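Local coordinates for MUTM (fpg) protein (Thermus thermophilus, PDB 1EE8), which is a MutM (Fpg) family protein that joins a β-rich N-terminal domain to a helical H2TH domain and a C-terminal zinc finger, at residues F105-R109 with G110-E114; A171-S174 with P175-A179. All coordinates share one frame; numbering follows the deposited sequence.

Contact 1: residues F105-R109 with G110-E114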
# COMPACT_ATOMS: atom_id res chain seq x y z
N PHE A 105 6.23 -9.47 -1.15
CA PHE A 105 5.09 -8.96 -1.90
C PHE A 105 3.93 -8.58 -0.99
O PHE A 105 3.39 -9.42 -0.28
CB PHE A 105 4.58 -10.02 -2.88
CG PHE A 105 5.62 -10.53 -3.83
CD1 PHE A 105 5.83 -9.89 -5.05
CD2 PHE A 105 6.37 -11.66 -3.53
CE1 PHE A 105 6.78 -10.38 -5.96
CE2 PHE A 105 7.31 -12.16 -4.43
CZ PHE A 105 7.51 -11.51 -5.65
N GLY A 106 3.56 -7.31 -1.02
CA GLY A 106 2.43 -6.86 -0.24
C GLY A 106 1.28 -6.98 -1.22
O GLY A 106 1.32 -6.40 -2.30
N VAL A 107 0.25 -7.73 -0.86
CA VAL A 107 -0.88 -7.90 -1.77
C VAL A 107 -2.22 -8.03 -1.05
O VAL A 107 -2.27 -8.44 0.10
CB VAL A 107 -0.71 -9.17 -2.63
CG1 VAL A 107 0.54 -9.07 -3.50
CG2 VAL A 107 -0.65 -10.39 -1.73
N ARG A 108 -3.29 -7.67 -1.74
CA ARG A 108 -4.62 -7.83 -1.17
C ARG A 108 -4.71 -9.36 -1.11
O ARG A 108 -4.15 -10.03 -1.97
CB ARG A 108 -5.69 -7.28 -2.11
CG ARG A 108 -5.65 -5.77 -2.26
CD ARG A 108 -6.87 -5.13 -1.60
NE ARG A 108 -6.98 -5.44 -0.17
CZ ARG A 108 -8.00 -5.06 0.60
NH1 ARG A 108 -9.00 -4.35 0.08
NH2 ARG A 108 -8.02 -5.38 1.89
N ARG A 109 -5.38 -9.90 -0.11
CA ARG A 109 -5.50 -11.35 0.04
C ARG A 109 -5.98 -12.05 -1.23
O ARG A 109 -7.04 -11.74 -1.76
CB ARG A 109 -6.44 -11.67 1.20
CG ARG A 109 -6.54 -13.14 1.56
CD ARG A 109 -7.49 -13.33 2.74
NE ARG A 109 -7.42 -14.68 3.30
CZ ARG A 109 -6.37 -15.17 3.95
NH1 ARG A 109 -5.29 -14.43 4.15
NH2 ARG A 109 -6.40 -16.42 4.41
N GLY A 110 -5.17 -13.00 -1.70
CA GLY A 110 -5.52 -13.75 -2.89
C GLY A 110 -5.02 -13.19 -4.21
O GLY A 110 -4.89 -13.94 -5.19
N ASP A 111 -4.72 -11.89 -4.26
CA ASP A 111 -4.25 -11.26 -5.49
C ASP A 111 -2.81 -11.64 -5.81
O ASP A 111 -1.87 -10.93 -5.45
CB ASP A 111 -4.40 -9.74 -5.40
CG ASP A 111 -3.87 -9.02 -6.64
OD1 ASP A 111 -3.93 -9.60 -7.74
OD2 ASP A 111 -3.40 -7.87 -6.51
N TYR A 112 -2.65 -12.76 -6.51
CA TYR A 112 -1.33 -13.25 -6.85
C TYR A 112 -0.92 -12.97 -8.29
O TYR A 112 -0.02 -13.63 -8.82
CB TYR A 112 -1.27 -14.75 -6.55
CG TYR A 112 -1.60 -15.08 -5.11
CD1 TYR A 112 -2.18 -16.29 -4.77
CD2 TYR A 112 -1.32 -14.17 -4.08
CE1 TYR A 112 -2.49 -16.60 -3.44
CE2 TYR A 112 -1.61 -14.48 -2.75
CZ TYR A 112 -2.20 -15.69 -2.44
OH TYR A 112 -2.49 -16.01 -1.14
N ARG A 113 -1.56 -11.98 -8.91
CA ARG A 113 -1.25 -11.60 -10.29
C ARG A 113 0.24 -11.33 -10.47
O ARG A 113 0.77 -11.45 -11.57
CB ARG A 113 -2.04 -10.36 -10.69
CG ARG A 113 -3.52 -10.60 -10.96
CD ARG A 113 -4.24 -9.30 -11.27
NE ARG A 113 -4.18 -8.36 -10.15
CZ ARG A 113 -4.56 -7.09 -10.22
NH1 ARG A 113 -4.47 -6.32 -9.14
NH2 ARG A 113 -5.02 -6.58 -11.35
N GLU A 114 0.90 -10.95 -9.38
CA GLU A 114 2.33 -10.65 -9.42
C GLU A 114 3.15 -11.88 -9.04
O GLU A 114 4.36 -11.93 -9.27
CB GLU A 114 2.66 -9.50 -8.47
CG GLU A 114 2.19 -8.14 -8.96
CD GLU A 114 2.25 -7.08 -7.87
OE1 GLU A 114 2.19 -5.88 -8.22
OE2 GLU A 114 2.34 -7.44 -6.68
O HOH W 1 3.28 -6.76 -4.18
O HOH W 2 -2.83 -6.52 -4.45
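Arg108 and Asp111 close a type II β turn where strand 103-108 leaves the sheet: Asp111 N donates to Arg108 O (3.0 Å), with the donor tilted 35° from the carbonyl plane. Gly110 takes the positive phi (92°) of this turn, where a CB would press on the preceding carbonyl oxygen. Its N-H reaches Glu63 on the adjoining strand, as does Tyr112 OH.

One water accepts from Arg108 N and donates to Asp111 OD2, 2.5 Å away; another lies between Gly106 O and Glu114 OE2, within hydrogen-bonding distance of each.

Arg113 forms a salt bridge with Asp111, gripping it side-on through two hydrogen bonds: NE to OD1 at 2.7 Å on the syn side, and NH1 to OD2 from above the carboxylate plane.

Val107 packs against the turn, its CB 3.5 Å from Asp111 O; the apolar contact is CG2 at the edge of the Tyr112 ring, at CE2 (4.3 Å). Val107 and Glu114 run past each other in opposite directions, CG1 coming to 4.0 Å from Glu114 OE2.

The two-nitrogen grip of Arg113 and the water on OD2 should restrain the rotation of the Asp111 carboxylate and probably favour its charged form.

Contact 2: residues A171-S174 with P175-A179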
# COMPACT_ATOMS: atom_id res chain seq x y z
N ALA A 171 13.94 -43.97 -3.18
CA ALA A 171 13.11 -44.80 -4.05
C ALA A 171 13.94 -45.60 -5.05
O ALA A 171 13.39 -46.37 -5.84
CB ALA A 171 12.11 -43.91 -4.81
N ARG A 172 15.25 -45.42 -5.01
CA ARG A 172 16.17 -46.12 -5.91
C ARG A 172 15.79 -45.96 -7.38
O ARG A 172 15.70 -46.94 -8.13
CB ARG A 172 16.22 -47.61 -5.54
CG ARG A 172 16.67 -47.88 -4.10
CD ARG A 172 18.11 -47.44 -3.88
NE ARG A 172 18.66 -47.99 -2.64
CZ ARG A 172 18.42 -47.52 -1.42
NH1 ARG A 172 17.63 -46.47 -1.24
NH2 ARG A 172 18.96 -48.13 -0.36
N LEU A 173 15.60 -44.71 -7.80
CA LEU A 173 15.24 -44.41 -9.18
C LEU A 173 16.21 -43.42 -9.81
O LEU A 173 16.73 -42.52 -9.14
CB LEU A 173 13.82 -43.84 -9.24
CG LEU A 173 12.70 -44.80 -8.83
CD1 LEU A 173 11.36 -44.05 -8.82
CD2 LEU A 173 12.66 -45.97 -9.80
N SER A 174 16.44 -43.58 -11.10
CA SER A 174 17.34 -42.68 -11.81
C SER A 174 16.72 -41.30 -11.96
O SER A 174 15.57 -41.16 -12.38
CB SER A 174 17.67 -43.22 -13.19
OG SER A 174 18.37 -42.24 -13.93
N PRO A 175 17.48 -40.25 -11.62
CA PRO A 175 16.98 -38.88 -11.73
C PRO A 175 16.88 -38.48 -13.20
O PRO A 175 16.10 -37.60 -13.57
CB PRO A 175 18.05 -38.06 -11.02
CG PRO A 175 18.75 -39.05 -10.13
CD PRO A 175 18.81 -40.27 -10.98
N PHE A 176 17.67 -39.14 -14.03
CA PHE A 176 17.75 -38.81 -15.45
C PHE A 176 16.87 -39.55 -16.45
O PHE A 176 16.76 -39.13 -17.60
CB PHE A 176 19.22 -38.92 -15.88
CG PHE A 176 20.18 -38.39 -14.86
CD1 PHE A 176 20.87 -39.26 -14.01
CD2 PHE A 176 20.34 -37.02 -14.69
CE1 PHE A 176 21.70 -38.77 -13.02
CE2 PHE A 176 21.18 -36.53 -13.69
CZ PHE A 176 21.86 -37.40 -12.85
N ARG A 177 16.21 -40.62 -16.03
CA ARG A 177 15.36 -41.36 -16.94
C ARG A 177 14.07 -40.59 -17.23
O ARG A 177 13.62 -39.79 -16.41
CB ARG A 177 15.01 -42.73 -16.36
CG ARG A 177 14.18 -42.67 -15.09
CD ARG A 177 13.99 -44.05 -14.48
NE ARG A 177 13.03 -44.86 -15.22
CZ ARG A 177 12.60 -46.06 -14.82
NH1 ARG A 177 11.72 -46.72 -15.55
NH2 ARG A 177 13.05 -46.58 -13.69
N PRO A 178 13.48 -40.81 -18.42
CA PRO A 178 12.24 -40.12 -18.77
C PRO A 178 11.19 -40.38 -17.70
O PRO A 178 11.05 -41.50 -17.23
CB PRO A 178 11.86 -40.75 -20.11
CG PRO A 178 13.21 -41.05 -20.72
CD PRO A 178 13.96 -41.64 -19.54
N ALA A 179 10.46 -39.34 -17.31
CA ALA A 179 9.44 -39.47 -16.28
C ALA A 179 8.39 -40.52 -16.64
O ALA A 179 7.92 -41.26 -15.77
CB ALA A 179 8.77 -38.13 -16.03
O HOH W 3 15.95 -45.96 -12.83
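Ser174 OG accepts the backbone N-H of Phe176 at 3.2 Å, with an N-H...O angle of 138°, and receives a second, weak bond from Arg177 N at 3.4 Å. With OG anti to its own backbone N (chi1 171°), the hydroxyl oxygen is carried forward along the chain to meet these two successive amides. A water joins Ser174 and Arg177 by another route, accepting from Ser174 N (3.0 Å) and from Arg177 NH2 (3.1 Å). The rest of the guanidinium is engaged further along the chain: NE bonds to Ser181 OG, and NH1 forms a salt bridge with Glu186 of helix 184-203.

All of this takes place in the connection between helices 161-170 and 184-203 of the H2TH domain. Arg172, at positive phi, ends the first of these helices in a Schellman motif, and the chain then extends through Leu173 and Ser174 before bending at Pro175, where the bond from Phe176 N to Ser174 OG makes an ST turn.

The aliphatic part of Arg177 packs back over Ser174. Its CG stands between the backbone N and the carbonyl carbon (chi1 64°), which sets it 3.4 Å from Ser174 O, and its CD is 4.0 Å from Ser174 CB. Farther out, NH2 comes to Leu173 CD2, also at 4.0 Å, the two side chains crossing at a slant; Leu173 itself leans on helix 184-203. Pro175 CB sits over the centre of one face of the Phe176 ring, 4.1 Å above its plane. Beyond them lies the zinc finger, where Phe176 makes an edge-to-face contact with Phe257 and a cation-pi interaction with Arg248, while Pro175 touches Thr255 and Phe257 on strand 254-257.

One of the two contacts ends a strand of the N-terminal sheet, and the other lies in the H2TH helical region. Contact 1 comes first in sequence, at the end of strand 103-108 of the mixed sheet and before the short helix 117-120; contact 2 follows in the loop between helices 161-170 and 184-203. Their centres are 36 Å apart and their nearest atoms about 27 Å, on opposite sides of the chain's centre, and they share no strand or helix. Contact 1 also borders the second subunit, where Arg108 pairs with Glu40 of that chain. Contact 2 instead faces the zinc finger, the side chain of Pro175 lying about 12 Å from the zinc ion.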